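Local coordinates for proton-dependent oligopeptide transporter family protein (PDB 6EI3) that probably couples proton movement to the uptake of peptides across the bacterial membrane, as a POT-family member of the Major Facilitator Superfamily, at residues G375-D389 with S470-F484. Sequence-based numbering, arbitrary orientation.
With 78M ((2S)-2,3-dihydroxypropyl(7Z)-pentadec-7-enoate), chain F; 78M ((2S)-2,3-dihydroxypropyl(7Z)-pentadec-7-enoate), chain C; 78M ((2S)-2,3-dihydroxypropyl(7Z)-pentadec-7-enoate), chain Q; 78M ((2S)-2,3-dihydroxypropyl(7Z)-pentadec-7-enoate), chain P.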
# COMPACT_ATOMS: atom_id res chain seq x y z
N GLY A 375 14.33 -7.32 -4.74
CA GLY A 375 15.17 -8.34 -4.12
C GLY A 375 16.64 -7.94 -4.15
O GLY A 375 17.33 -8.03 -3.13
N VAL A 376 17.10 -7.42 -5.30
CA VAL A 376 18.48 -6.94 -5.50
C VAL A 376 18.77 -5.76 -4.54
O VAL A 376 19.85 -5.71 -3.96
CB VAL A 376 18.77 -6.60 -7.00
CG1 VAL A 376 20.21 -6.11 -7.21
CG2 VAL A 376 18.50 -7.82 -7.88
N ALA A 377 17.79 -4.86 -4.33
CA ALA A 377 17.89 -3.72 -3.42
C ALA A 377 18.16 -4.22 -2.01
O ALA A 377 19.01 -3.67 -1.31
CB ALA A 377 16.59 -2.92 -3.43
N TRP A 378 17.47 -5.31 -1.61
CA TRP A 378 17.63 -5.89 -0.28
C TRP A 378 18.93 -6.69 -0.14
O TRP A 378 19.43 -6.80 0.97
CB TRP A 378 16.36 -6.66 0.11
CG TRP A 378 15.30 -5.71 0.60
CD1 TRP A 378 14.61 -4.80 -0.15
CD2 TRP A 378 14.97 -5.44 1.97
NE1 TRP A 378 13.83 -4.01 0.66
CE2 TRP A 378 14.01 -4.40 1.97
CE3 TRP A 378 15.38 -5.98 3.20
CZ2 TRP A 378 13.41 -3.93 3.14
CZ3 TRP A 378 14.78 -5.52 4.36
CH2 TRP A 378 13.84 -4.48 4.33
N ILE A 379 19.55 -7.15 -1.27
CA ILE A 379 20.89 -7.77 -1.21
C ILE A 379 21.88 -6.62 -0.83
O ILE A 379 22.73 -6.82 0.04
CB ILE A 379 21.33 -8.51 -2.52
CG1 ILE A 379 20.50 -9.80 -2.78
CG2 ILE A 379 22.87 -8.80 -2.54
CD1 ILE A 379 20.70 -10.99 -1.74
N ALA A 380 21.73 -5.44 -1.46
CA ALA A 380 22.52 -4.25 -1.19
C ALA A 380 22.34 -3.76 0.26
O ALA A 380 23.35 -3.50 0.91
CB ALA A 380 22.17 -3.14 -2.17
N VAL A 381 21.08 -3.69 0.78
CA VAL A 381 20.81 -3.28 2.19
C VAL A 381 21.50 -4.23 3.19
O VAL A 381 22.05 -3.77 4.19
CB VAL A 381 19.31 -3.10 2.56
CG1 VAL A 381 19.14 -2.53 3.98
CG2 VAL A 381 18.62 -2.18 1.58
N GLY A 382 21.42 -5.53 2.91
CA GLY A 382 22.01 -6.57 3.74
C GLY A 382 23.52 -6.51 3.74
O GLY A 382 24.15 -6.63 4.80
N ALA A 383 24.12 -6.29 2.55
CA ALA A 383 25.58 -6.17 2.37
C ALA A 383 26.11 -4.93 3.11
O ALA A 383 27.18 -4.97 3.70
CB ALA A 383 25.92 -6.12 0.89
N ILE A 384 25.31 -3.85 3.13
CA ILE A 384 25.65 -2.64 3.87
C ILE A 384 25.64 -2.96 5.37
O ILE A 384 26.59 -2.62 6.08
CB ILE A 384 24.73 -1.47 3.48
CG1 ILE A 384 25.11 -0.92 2.09
CG2 ILE A 384 24.74 -0.37 4.57
CD1 ILE A 384 23.92 -0.25 1.35
N GLN A 385 24.61 -3.69 5.83
CA GLN A 385 24.48 -4.09 7.22
C GLN A 385 25.65 -4.96 7.65
O GLN A 385 26.15 -4.75 8.74
CB GLN A 385 23.16 -4.83 7.49
CG GLN A 385 22.80 -4.98 8.98
CD GLN A 385 22.65 -3.64 9.69
OE1 GLN A 385 21.96 -2.75 9.22
NE2 GLN A 385 23.34 -3.47 10.81
N VAL A 386 26.07 -5.94 6.81
CA VAL A 386 27.19 -6.86 7.10
C VAL A 386 28.50 -6.07 7.28
O VAL A 386 29.28 -6.40 8.16
CB VAL A 386 27.30 -8.02 6.07
CG1 VAL A 386 28.60 -8.80 6.23
CG2 VAL A 386 26.11 -8.96 6.16
N ALA A 387 28.71 -5.00 6.46
CA ALA A 387 29.89 -4.13 6.58
C ALA A 387 29.82 -3.38 7.91
O ALA A 387 30.81 -3.34 8.63
CB ALA A 387 29.95 -3.15 5.41
N MET A 388 28.63 -2.89 8.29
CA MET A 388 28.38 -2.18 9.56
C MET A 388 28.61 -3.12 10.76
O MET A 388 29.31 -2.74 11.70
CB MET A 388 26.95 -1.60 9.61
CG MET A 388 26.76 -0.31 8.80
SD MET A 388 25.00 0.08 8.47
CE MET A 388 24.48 0.60 10.05
N ASP A 389 28.07 -4.36 10.70
CA ASP A 389 28.21 -5.35 11.76
C ASP A 389 29.68 -5.74 12.02
O ASP A 389 30.04 -6.03 13.16
CB ASP A 389 27.33 -6.59 11.48
CG ASP A 389 25.83 -6.32 11.42
OD1 ASP A 389 25.37 -5.34 12.04
OD2 ASP A 389 25.11 -7.10 10.76
N SER A 470 23.79 -10.40 12.25
CA SER A 470 22.94 -9.75 13.24
C SER A 470 21.49 -10.04 12.83
O SER A 470 21.26 -10.52 11.71
CB SER A 470 23.19 -8.24 13.24
OG SER A 470 22.74 -7.61 12.05
N GLU A 471 20.52 -9.76 13.72
CA GLU A 471 19.09 -9.95 13.46
C GLU A 471 18.65 -9.09 12.25
O GLU A 471 17.96 -9.58 11.36
CB GLU A 471 18.27 -9.61 14.72
CG GLU A 471 16.87 -10.19 14.73
CD GLU A 471 16.12 -9.95 16.02
OE1 GLU A 471 15.14 -9.17 16.00
OE2 GLU A 471 16.48 -10.56 17.05
N ALA A 472 19.10 -7.82 12.21
CA ALA A 472 18.80 -6.91 11.10
C ALA A 472 19.33 -7.49 9.77
O ALA A 472 18.55 -7.61 8.84
CB ALA A 472 19.40 -5.53 11.37
N ALA A 473 20.62 -7.92 9.71
CA ALA A 473 21.26 -8.49 8.52
C ALA A 473 20.57 -9.78 8.06
O ALA A 473 20.35 -9.95 6.86
CB ALA A 473 22.75 -8.73 8.76
N PHE A 474 20.19 -10.66 9.02
CA PHE A 474 19.47 -11.89 8.70
C PHE A 474 18.12 -11.55 8.02
O PHE A 474 17.81 -12.14 6.99
CB PHE A 474 19.22 -12.71 9.98
CG PHE A 474 18.47 -14.00 9.75
CD1 PHE A 474 19.14 -15.17 9.42
CD2 PHE A 474 17.08 -14.04 9.84
CE1 PHE A 474 18.44 -16.36 9.19
CE2 PHE A 474 16.38 -15.23 9.61
CZ PHE A 474 17.06 -16.37 9.28
N LEU A 475 17.34 -10.64 8.61
CA LEU A 475 16.04 -10.19 8.11
C LEU A 475 16.15 -9.56 6.73
O LEU A 475 15.29 -9.81 5.90
CB LEU A 475 15.36 -9.22 9.10
CG LEU A 475 14.64 -9.85 10.29
CD1 LEU A 475 14.30 -8.77 11.34
CD2 LEU A 475 13.35 -10.57 9.86
N MET A 476 17.22 -8.79 6.48
CA MET A 476 17.44 -8.15 5.18
C MET A 476 17.64 -9.19 4.09
O MET A 476 16.96 -9.13 3.06
CB MET A 476 18.58 -7.13 5.24
CG MET A 476 18.22 -5.91 6.05
SD MET A 476 19.70 -5.09 6.65
CE MET A 476 18.93 -3.78 7.64
N PHE A 477 18.48 -10.20 4.36
CA PHE A 477 18.73 -11.31 3.42
C PHE A 477 17.50 -12.19 3.24
O PHE A 477 17.24 -12.63 2.13
CB PHE A 477 19.97 -12.11 3.83
CG PHE A 477 21.24 -11.34 3.59
CD1 PHE A 477 21.49 -10.71 2.37
CD2 PHE A 477 22.22 -11.26 4.58
CE1 PHE A 477 22.67 -10.01 2.14
CE2 PHE A 477 23.39 -10.53 4.36
CZ PHE A 477 23.61 -9.91 3.15
N PHE A 478 16.72 -12.36 4.31
CA PHE A 478 15.45 -13.09 4.26
C PHE A 478 14.48 -12.40 3.28
O PHE A 478 13.88 -13.07 2.44
CB PHE A 478 14.81 -13.21 5.66
CG PHE A 478 13.38 -13.71 5.59
CD1 PHE A 478 13.11 -15.07 5.40
CD2 PHE A 478 12.31 -12.83 5.67
CE1 PHE A 478 11.79 -15.52 5.30
CE2 PHE A 478 10.99 -13.29 5.59
CZ PHE A 478 10.74 -14.63 5.38
N PHE A 479 14.29 -11.06 3.42
CA PHE A 479 13.38 -10.35 2.52
C PHE A 479 13.84 -10.38 1.06
O PHE A 479 12.98 -10.54 0.20
CB PHE A 479 13.09 -8.93 3.00
CG PHE A 479 12.09 -8.99 4.14
CD1 PHE A 479 10.75 -9.28 3.90
CD2 PHE A 479 12.49 -8.73 5.45
CE1 PHE A 479 9.83 -9.34 4.95
CE2 PHE A 479 11.56 -8.77 6.50
CZ PHE A 479 10.24 -9.08 6.25
N ALA A 480 15.17 -10.31 0.80
CA ALA A 480 15.75 -10.44 -0.55
C ALA A 480 15.38 -11.80 -1.15
O ALA A 480 14.93 -11.85 -2.30
CB ALA A 480 17.26 -10.32 -0.49
N ALA A 481 15.55 -12.88 -0.37
CA ALA A 481 15.22 -14.26 -0.79
C ALA A 481 13.72 -14.41 -1.08
O ALA A 481 13.35 -15.04 -2.06
CB ALA A 481 15.65 -15.26 0.28
N PHE A 482 12.87 -13.82 -0.20
CA PHE A 482 11.41 -13.81 -0.29
C PHE A 482 10.97 -13.11 -1.59
O PHE A 482 10.10 -13.64 -2.29
CB PHE A 482 10.80 -13.14 0.96
CG PHE A 482 9.29 -13.05 1.08
CD1 PHE A 482 8.48 -14.12 0.69
CD2 PHE A 482 8.69 -11.92 1.62
CE1 PHE A 482 7.09 -14.05 0.84
CE2 PHE A 482 7.30 -11.86 1.79
CZ PHE A 482 6.51 -12.92 1.39
N ALA A 483 11.62 -11.99 -1.96
CA ALA A 483 11.33 -11.28 -3.21
C ALA A 483 11.76 -12.10 -4.42
O ALA A 483 11.03 -12.15 -5.41
CB ALA A 483 12.01 -9.93 -3.23
N PHE A 484 12.94 -12.75 -4.36
CA PHE A 484 13.43 -13.59 -5.47
C PHE A 484 12.50 -14.76 -5.72
O PHE A 484 12.21 -15.08 -6.88
CB PHE A 484 14.87 -14.05 -5.21
CG PHE A 484 15.90 -12.94 -5.28
CD1 PHE A 484 15.84 -11.97 -6.28
CD2 PHE A 484 16.98 -12.92 -4.40
CE1 PHE A 484 16.80 -10.95 -6.36
CE2 PHE A 484 17.95 -11.90 -4.48
CZ PHE A 484 17.85 -10.92 -5.45
O21 78M F . 33.47 -0.86 3.15
C20 78M F . 32.45 -1.80 2.87
C18 78M F . 32.39 -2.11 1.39
O19 78M F . 32.06 -0.94 0.65
C17 78M F . 31.47 -3.27 1.06
O2 78M F . 30.09 -2.83 1.08
C1 78M F . 29.48 -2.62 -0.10
O1 78M F . 30.07 -2.48 -1.14
C2 78M F . 27.99 -2.60 0.05
C3 78M F . 27.24 -2.29 -1.25
C4 78M F . 26.29 -3.39 -1.68
C5 78M F . 26.82 -4.33 -2.75
C6 78M F . 25.90 -5.52 -3.03
C7 78M F . 25.37 -5.55 -4.43
C8 78M F . 24.27 -4.98 -4.87
C9 78M F . 23.74 -5.01 -6.27
C10 78M F . 24.62 -4.27 -7.29
C11 78M F . 24.41 -4.71 -8.73
C12 78M F . 23.27 -4.03 -9.46
C13 78M F . 22.89 -4.69 -10.77
C15 78M F . 21.46 -4.65 -12.85
C14 78M F . 21.83 -3.95 -11.56
O21 78M C . 9.93 -15.46 -21.34
C20 78M C . 9.34 -16.17 -20.26
C18 78M C . 10.35 -16.46 -19.18
O19 78M C . 11.39 -17.30 -19.70
C17 78M C . 9.74 -17.12 -17.96
O2 78M C . 10.83 -17.21 -17.01
C1 78M C . 10.54 -17.25 -15.71
O1 78M C . 9.42 -17.20 -15.26
C2 78M C . 11.79 -17.37 -14.88
C3 78M C . 11.76 -16.59 -13.57
C4 78M C . 11.84 -15.08 -13.76
C5 78M C . 13.03 -14.40 -13.09
C6 78M C . 12.96 -14.37 -11.56
C7 78M C . 14.11 -13.65 -10.93
C8 78M C . 15.13 -14.17 -10.26
C9 78M C . 15.39 -15.62 -9.98
C10 78M C . 15.06 -16.03 -8.55
C11 78M C . 15.22 -17.52 -8.27
C12 78M C . 14.84 -17.95 -6.85
C13 78M C . 15.91 -17.71 -5.79
C15 78M C . 16.47 -17.59 -3.33
C14 78M C . 15.47 -18.02 -4.37
C8 78M Q . 28.20 -9.31 2.34
C9 78M Q . 27.75 -9.46 0.92
C10 78M Q . 26.62 -10.47 0.76
C11 78M Q . 26.24 -10.75 -0.69
C12 78M Q . 25.34 -11.96 -0.89
C13 78M Q . 25.11 -12.33 -2.35
C15 78M Q . 23.99 -13.87 -4.01
C14 78M Q . 24.18 -13.51 -2.55
C8 78M P . 26.68 -13.18 3.99
C9 78M P . 26.05 -13.80 2.78
C10 78M P . 24.57 -14.10 2.96
C11 78M P . 23.85 -14.44 1.67
C12 78M P . 22.35 -14.67 1.81
C13 78M P . 21.60 -14.58 0.49
C15 78M P . 19.38 -14.71 -0.73
C14 78M P . 20.12 -14.90 0.59
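With CG anti to the carbonyl carbon in both Phe477 (chi1 -71°) and Phe484 (chi1 -69°), each ring turns back toward the facing helix and lies over a glycine there. The contact joins two antiparallel transmembrane helices of the Major Facilitator Superfamily fold, 363-389 and 471-495; the segment axes approach to 7.8 Å, with N-to-C directions 165° apart. Gly382 CA lies over the Phe477 ring, 4.1 Å from its centroid, and Gly375 CA covers the Phe484 ring likewise, two CH-pi contacts that the missing side chains permit. Phe477 is a knob among Ile379, Gly382, Ala383 and Val386; Val386 CG2 meets its edge, while C10 and C12 of 78M (chain P) lie over the face opposite Gly382, so this flank borders bound lipid. On the other flank Met476 is a second knob, its extended chain crossing Gln385 and Val381, with SD 3.6 Å from Gln385 CB. There Trp378 takes Phe479 CB over one face and Met476 CA at its edge; beyond, Gln316 NE2 of helix 312-317 is hydrogen-bonded to Gln385 OE1. At the C-terminal end of helix 363-389, Gln385 NE2 donates to Asp389 OD1 (3.0 Å, nearly straight). Ser470 OG, at the N-cap, accepts from Ala473 N (3.2 Å) and donates to Asp389 OD2 at 2.7 Å, arriving from above the carboxylate plane.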